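Molybdopterin biosynthesis moeA protein (Pyrococcus horikoshii, PDB 1WU2) probably takes part in molybdenum cofactor biosynthesis, helping to insert molybdenum into molybdopterin, as related MoeA proteins do. Local coordinates at residues F53-E66 / I129-A142. Sequence-based numbering, arbitrary orientation.
Sequences FDRAAVDGYAIRAE and IYVLRPVAPGQNIA
Tyr61 and Ile129 run alongside each other, pointing opposite ways, so the tyrosine can be followed outward along the isoleucine. CB of Tyr61 starts 4.0 Å from Ile129 CD1, and CG keeps that methyl as its neighbour. Farther out Ile129 CG2 takes over, meeting CD2, CE1, CE2 and CZ over one ring face as a CH-pi contact, 3.8 Å from Tyr61 CZ; Tyr61 OH is still 4.2 Å from Ile129 CG2. With CG1 of Ile129 between its backbone N and carbonyl carbon (chi1 53°) and the chain extended at chi2 (161°), CD1 reaches the tyrosine's CB and CG while CG2 sits over the ring. Were the ring replaced by an alanine, Ile129 CG2 would probably lose its aromatic face. Past the tyrosine, Ile63 CD1 meets Val135 CG2 tip to tip at 3.8 Å, and Ala65 CB packs on the Pro137 ring. At the other end Arg55 and Ala142 form an antiparallel hydrogen-bonded pair, extended by a nearly straight bond from Ala57 N to Asn140 O (3.0 Å, 173°). Val58 CG1 lies against the Asn140 amide, whose ND2 bonds to Val116 O. The chemistry thus divides: backbone polarity ties the two-stranded ribbon, while apolar contacts join 60-63 to 128-131, non-adjacent strands of one six-stranded sheet, and lay the Val135-Pro137 loop on Ile63 and Ala65.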
loop_
_atom_site.group_PDB
_atom_site.type_symbol
_atom_site.label_atom_id
_atom_site.label_comp_id
_atom_site.label_asym_id
_atom_site.label_seq_id
_atom_site.Cartn_x
_atom_site.Cartn_y
_atom_site.Cartn_z
ATOM N N PHE A 53 -20.554 29.734 0.268
ATOM C CA PHE A 53 -21.416 30.558 1.126
ATOM C C PHE A 53 -22.183 29.737 2.171
ATOM O O PHE A 53 -22.193 28.508 2.127
ATOM C CB PHE A 53 -22.388 31.401 0.283
ATOM C CG PHE A 53 -23.194 30.606 -0.708
ATOM C CD1 PHE A 53 -24.442 30.114 -0.368
ATOM C CD2 PHE A 53 -22.709 30.363 -1.983
ATOM C CE1 PHE A 53 -25.198 29.389 -1.281
ATOM C CE2 PHE A 53 -23.460 29.633 -2.903
ATOM C CZ PHE A 53 -24.703 29.144 -2.548
ATOM N N ASP A 54 -22.802 30.436 3.125
ATOM C CA ASP A 54 -23.635 29.800 4.149
ATOM C C ASP A 54 -24.882 29.231 3.479
ATOM O O ASP A 54 -25.598 29.959 2.804
ATOM C CB ASP A 54 -24.070 30.804 5.232
ATOM C CG ASP A 54 -22.899 31.472 5.941
ATOM O OD1 ASP A 54 -21.792 30.902 5.965
ATOM O OD2 ASP A 54 -23.000 32.581 6.510
ATOM N N ARG A 55 -25.137 27.938 3.678
ATOM C CA ARG A 55 -26.249 27.241 3.034
ATOM C C ARG A 55 -27.213 26.666 4.057
ATOM O O ARG A 55 -26.816 26.305 5.160
ATOM C CB ARG A 55 -25.725 26.077 2.195
ATOM C CG ARG A 55 -24.722 26.457 1.118
ATOM C CD ARG A 55 -25.155 26.059 -0.280
ATOM N NE ARG A 55 -24.073 25.502 -1.075
ATOM C CZ ARG A 55 -24.210 25.062 -2.320
ATOM N NH1 ARG A 55 -25.395 25.110 -2.929
ATOM N NH2 ARG A 55 -23.153 24.574 -2.959
ATOM N N ALA A 56 -28.479 26.558 3.675
ATOM C CA ALA A 56 -29.444 25.804 4.460
ATOM C C ALA A 56 -29.156 24.319 4.243
ATOM O O ALA A 56 -29.067 23.867 3.109
ATOM C CB ALA A 56 -30.857 26.143 4.027
ATOM N N ALA A 57 -28.995 23.574 5.332
ATOM C CA ALA A 57 -28.735 22.135 5.269
ATOM C C ALA A 57 -30.032 21.335 5.167
ATOM O O ALA A 57 -30.003 20.118 5.004
ATOM C CB ALA A 57 -27.947 21.692 6.496
ATOM N N VAL A 58 -31.162 22.030 5.265
ATOM C CA VAL A 58 -32.475 21.404 5.259
ATOM C C VAL A 58 -33.527 22.357 4.671
ATOM O O VAL A 58 -33.339 23.576 4.671
ATOM C CB VAL A 58 -32.863 20.985 6.707
ATOM C CG1 VAL A 58 -33.304 22.194 7.541
ATOM C CG2 VAL A 58 -33.928 19.910 6.698
ATOM N N ASP A 59 -34.623 21.799 4.163
ATOM C CA ASP A 59 -35.775 22.601 3.752
ATOM C C ASP A 59 -36.440 23.104 5.019
ATOM O O ASP A 59 -36.917 22.301 5.818
ATOM C CB ASP A 59 -36.789 21.778 2.948
ATOM C CG ASP A 59 -36.175 21.090 1.746
ATOM O OD1 ASP A 59 -36.900 20.343 1.059
ATOM O OD2 ASP A 59 -34.982 21.223 1.413
ATOM N N GLY A 60 -36.461 24.418 5.220
ATOM C CA GLY A 60 -37.026 24.975 6.435
ATOM C C GLY A 60 -37.307 26.463 6.397
ATOM O O GLY A 60 -37.643 27.000 5.352
ATOM N N TYR A 61 -37.185 27.113 7.553
ATOM C CA TYR A 61 -37.407 28.548 7.686
ATOM C C TYR A 61 -36.191 29.205 8.336
ATOM O O TYR A 61 -35.802 28.842 9.444
ATOM C CB TYR A 61 -38.653 28.814 8.531
ATOM C CG TYR A 61 -39.928 28.303 7.902
ATOM C CD1 TYR A 61 -40.613 29.061 6.957
ATOM C CD2 TYR A 61 -40.444 27.058 8.245
ATOM C CE1 TYR A 61 -41.782 28.592 6.371
ATOM C CE2 TYR A 61 -41.610 26.581 7.668
ATOM C CZ TYR A 61 -42.275 27.353 6.731
ATOM O OH TYR A 61 -43.432 26.883 6.155
ATOM N N ALA A 62 -35.594 30.168 7.641
ATOM C CA ALA A 62 -34.464 30.918 8.170
ATOM C C ALA A 62 -34.949 31.922 9.217
ATOM O O ALA A 62 -35.636 32.886 8.891
ATOM C CB ALA A 62 -33.731 31.628 7.041
ATOM N N ILE A 63 -34.595 31.678 10.477
ATOM C CA ILE A 63 -35.047 32.502 11.594
ATOM C C ILE A 63 -33.863 33.093 12.346
ATOM O O ILE A 63 -32.712 32.915 11.950
ATOM C CB ILE A 63 -35.913 31.654 12.560
ATOM C CG1 ILE A 63 -35.093 30.509 13.169
ATOM C CG2 ILE A 63 -37.132 31.101 11.829
ATOM C CD1 ILE A 63 -35.712 29.907 14.412
ATOM N N ARG A 64 -34.164 33.805 13.427
ATOM C CA ARG A 64 -33.160 34.199 14.401
ATOM C C ARG A 64 -33.209 33.170 15.518
ATOM O O ARG A 64 -34.274 32.917 16.079
ATOM C CB ARG A 64 -33.459 35.585 14.973
ATOM C CG ARG A 64 -33.813 36.644 13.941
ATOM C CD ARG A 64 -32.604 37.285 13.306
ATOM N NE ARG A 64 -31.937 38.203 14.231
ATOM C CZ ARG A 64 -31.953 39.534 14.142
ATOM N NH1 ARG A 64 -32.600 40.154 13.159
ATOM N NH2 ARG A 64 -31.308 40.258 15.050
ATOM N N ALA A 65 -32.067 32.562 15.823
ATOM C CA ALA A 65 -31.959 31.639 16.949
ATOM C C ALA A 65 -32.352 32.339 18.248
ATOM O O ALA A 65 -33.003 31.748 19.106
ATOM C CB ALA A 65 -30.537 31.093 17.049
ATOM N N GLU A 66 -31.972 33.610 18.361
ATOM C CA GLU A 66 -32.220 34.420 19.557
ATOM C C GLU A 66 -33.711 34.544 19.892
ATOM O O GLU A 66 -34.080 34.636 21.061
ATOM C CB GLU A 66 -31.621 35.824 19.377
ATOM C CG GLU A 66 -30.094 35.885 19.423
ATOM C CD GLU A 66 -29.429 35.371 18.154
ATOM O OE1 GLU A 66 -29.840 35.778 17.040
ATOM O OE2 GLU A 66 -28.489 34.555 18.269
ATOM N N ILE A 129 -45.678 30.620 11.550
ATOM C CA ILE A 129 -45.098 29.357 12.009
ATOM C C ILE A 129 -44.951 29.378 13.526
ATOM O O ILE A 129 -44.868 30.443 14.139
ATOM C CB ILE A 129 -43.732 29.063 11.333
ATOM C CG1 ILE A 129 -42.764 30.239 11.492
ATOM C CG2 ILE A 129 -43.932 28.722 9.861
ATOM C CD1 ILE A 129 -41.310 29.863 11.274
ATOM N N TYR A 130 -44.923 28.193 14.127
ATOM C CA TYR A 130 -44.839 28.070 15.577
ATOM C C TYR A 130 -43.696 27.148 15.978
ATOM O O TYR A 130 -43.619 26.001 15.537
ATOM C CB TYR A 130 -46.175 27.579 16.139
ATOM C CG TYR A 130 -47.269 28.604 15.964
ATOM C CD1 TYR A 130 -48.043 28.632 14.808
ATOM C CD2 TYR A 130 -47.508 29.568 16.938
ATOM C CE1 TYR A 130 -49.038 29.582 14.633
ATOM C CE2 TYR A 130 -48.501 30.523 16.773
ATOM C CZ TYR A 130 -49.262 30.525 15.618
ATOM O OH TYR A 130 -50.245 31.469 15.447
ATOM N N VAL A 131 -42.805 27.674 16.813
ATOM C CA VAL A 131 -41.633 26.944 17.272
ATOM C C VAL A 131 -41.807 26.601 18.755
ATOM O O VAL A 131 -42.059 27.476 19.587
ATOM C CB VAL A 131 -40.320 27.737 17.011
ATOM C CG1 VAL A 131 -40.404 29.168 17.535
ATOM C CG2 VAL A 131 -39.123 27.019 17.612
ATOM N N LEU A 132 -41.681 25.314 19.064
ATOM C CA LEU A 132 -41.977 24.782 20.392
ATOM C C LEU A 132 -40.717 24.552 21.231
ATOM O O LEU A 132 -40.812 24.263 22.424
ATOM C CB LEU A 132 -42.751 23.467 20.255
ATOM C CG LEU A 132 -43.884 23.465 19.220
ATOM C CD1 LEU A 132 -44.336 22.052 18.882
ATOM C CD2 LEU A 132 -45.061 24.289 19.720
ATOM N N ARG A 133 -39.544 24.669 20.607
ATOM C CA ARG A 133 -38.273 24.440 21.295
ATOM C C ARG A 133 -37.187 25.422 20.847
ATOM O O ARG A 133 -37.211 25.898 19.713
ATOM C CB ARG A 133 -37.799 23.005 21.047
ATOM C CG ARG A 133 -38.067 22.052 22.198
ATOM C CD ARG A 133 -39.390 21.315 22.096
ATOM N NE ARG A 133 -39.854 20.804 23.387
ATOM C CZ ARG A 133 -40.831 19.907 23.539
ATOM N NH1 ARG A 133 -41.470 19.405 22.484
ATOM N NH2 ARG A 133 -41.176 19.506 24.758
ATOM N N PRO A 134 -36.228 25.720 21.727
ATOM C CA PRO A 134 -35.148 26.654 21.385
ATOM C C PRO A 134 -34.241 26.168 20.255
ATOM O O PRO A 134 -33.800 25.016 20.252
ATOM C CB PRO A 134 -34.357 26.784 22.694
ATOM C CG PRO A 134 -35.271 26.291 23.753
ATOM C CD PRO A 134 -36.094 25.225 23.109
ATOM N N VAL A 135 -33.975 27.066 19.311
ATOM C CA VAL A 135 -33.127 26.799 18.162
ATOM C C VAL A 135 -31.748 27.397 18.425
ATOM O O VAL A 135 -31.633 28.555 18.825
ATOM C CB VAL A 135 -33.735 27.419 16.880
ATOM C CG1 VAL A 135 -32.802 27.248 15.682
ATOM C CG2 VAL A 135 -35.096 26.800 16.593
ATOM N N ALA A 136 -30.706 26.602 18.203
ATOM C CA ALA A 136 -29.330 27.048 18.403
ATOM C C ALA A 136 -28.881 27.954 17.256
ATOM O O ALA A 136 -29.319 27.767 16.121
ATOM C CB ALA A 136 -28.402 25.851 18.507
ATOM N N PRO A 137 -28.029 28.940 17.546
ATOM C CA PRO A 137 -27.358 29.701 16.486
ATOM C C PRO A 137 -26.489 28.790 15.620
ATOM O O PRO A 137 -25.653 28.054 16.141
ATOM C CB PRO A 137 -26.492 30.705 17.260
ATOM C CG PRO A 137 -27.111 30.790 18.609
ATOM C CD PRO A 137 -27.664 29.435 18.886
ATOM N N GLY A 138 -26.713 28.831 14.312
ATOM C CA GLY A 138 -25.969 28.018 13.365
ATOM C C GLY A 138 -26.608 26.665 13.115
ATOM O O GLY A 138 -25.998 25.803 12.485
ATOM N N GLN A 139 -27.837 26.480 13.595
ATOM C CA GLN A 139 -28.548 25.215 13.433
ATOM C C GLN A 139 -28.928 25.019 11.970
ATOM O O GLN A 139 -29.489 25.917 11.346
ATOM C CB GLN A 139 -29.803 25.182 14.311
ATOM C CG GLN A 139 -30.619 23.891 14.193
ATOM C CD GLN A 139 -31.503 23.622 15.403
ATOM O OE1 GLN A 139 -31.126 23.922 16.532
ATOM N NE2 GLN A 139 -32.679 23.052 15.167
ATOM N N ASN A 140 -28.611 23.845 11.432
ATOM C CA ASN A 140 -28.893 23.506 10.039
ATOM C C ASN A 140 -28.311 24.507 9.045
ATOM O O ASN A 140 -28.947 24.840 8.043
ATOM C CB ASN A 140 -30.404 23.341 9.817
ATOM C CG ASN A 140 -30.982 22.177 10.595
ATOM O OD1 ASN A 140 -30.328 21.149 10.768
ATOM N ND2 ASN A 140 -32.217 22.330 11.063
ATOM N N ILE A 141 -27.105 24.993 9.332
ATOM C CA ILE A 141 -26.368 25.822 8.389
ATOM C C ILE A 141 -25.022 25.178 8.073
ATOM O O ILE A 141 -24.192 24.985 8.963
ATOM C CB ILE A 141 -26.162 27.252 8.932
ATOM C CG1 ILE A 141 -27.501 27.989 8.985
ATOM C CG2 ILE A 141 -25.178 28.022 8.044
ATOM C CD1 ILE A 141 -27.448 29.340 9.666
ATOM N N ALA A 142 -24.831 24.832 6.805
ATOM C CA ALA A 142 -23.514 24.509 6.279
ATOM C C ALA A 142 -22.761 25.817 6.044
ATOM O O ALA A 142 -22.913 26.457 5.004
ATOM C CB ALA A 142 -23.633 23.712 4.984
#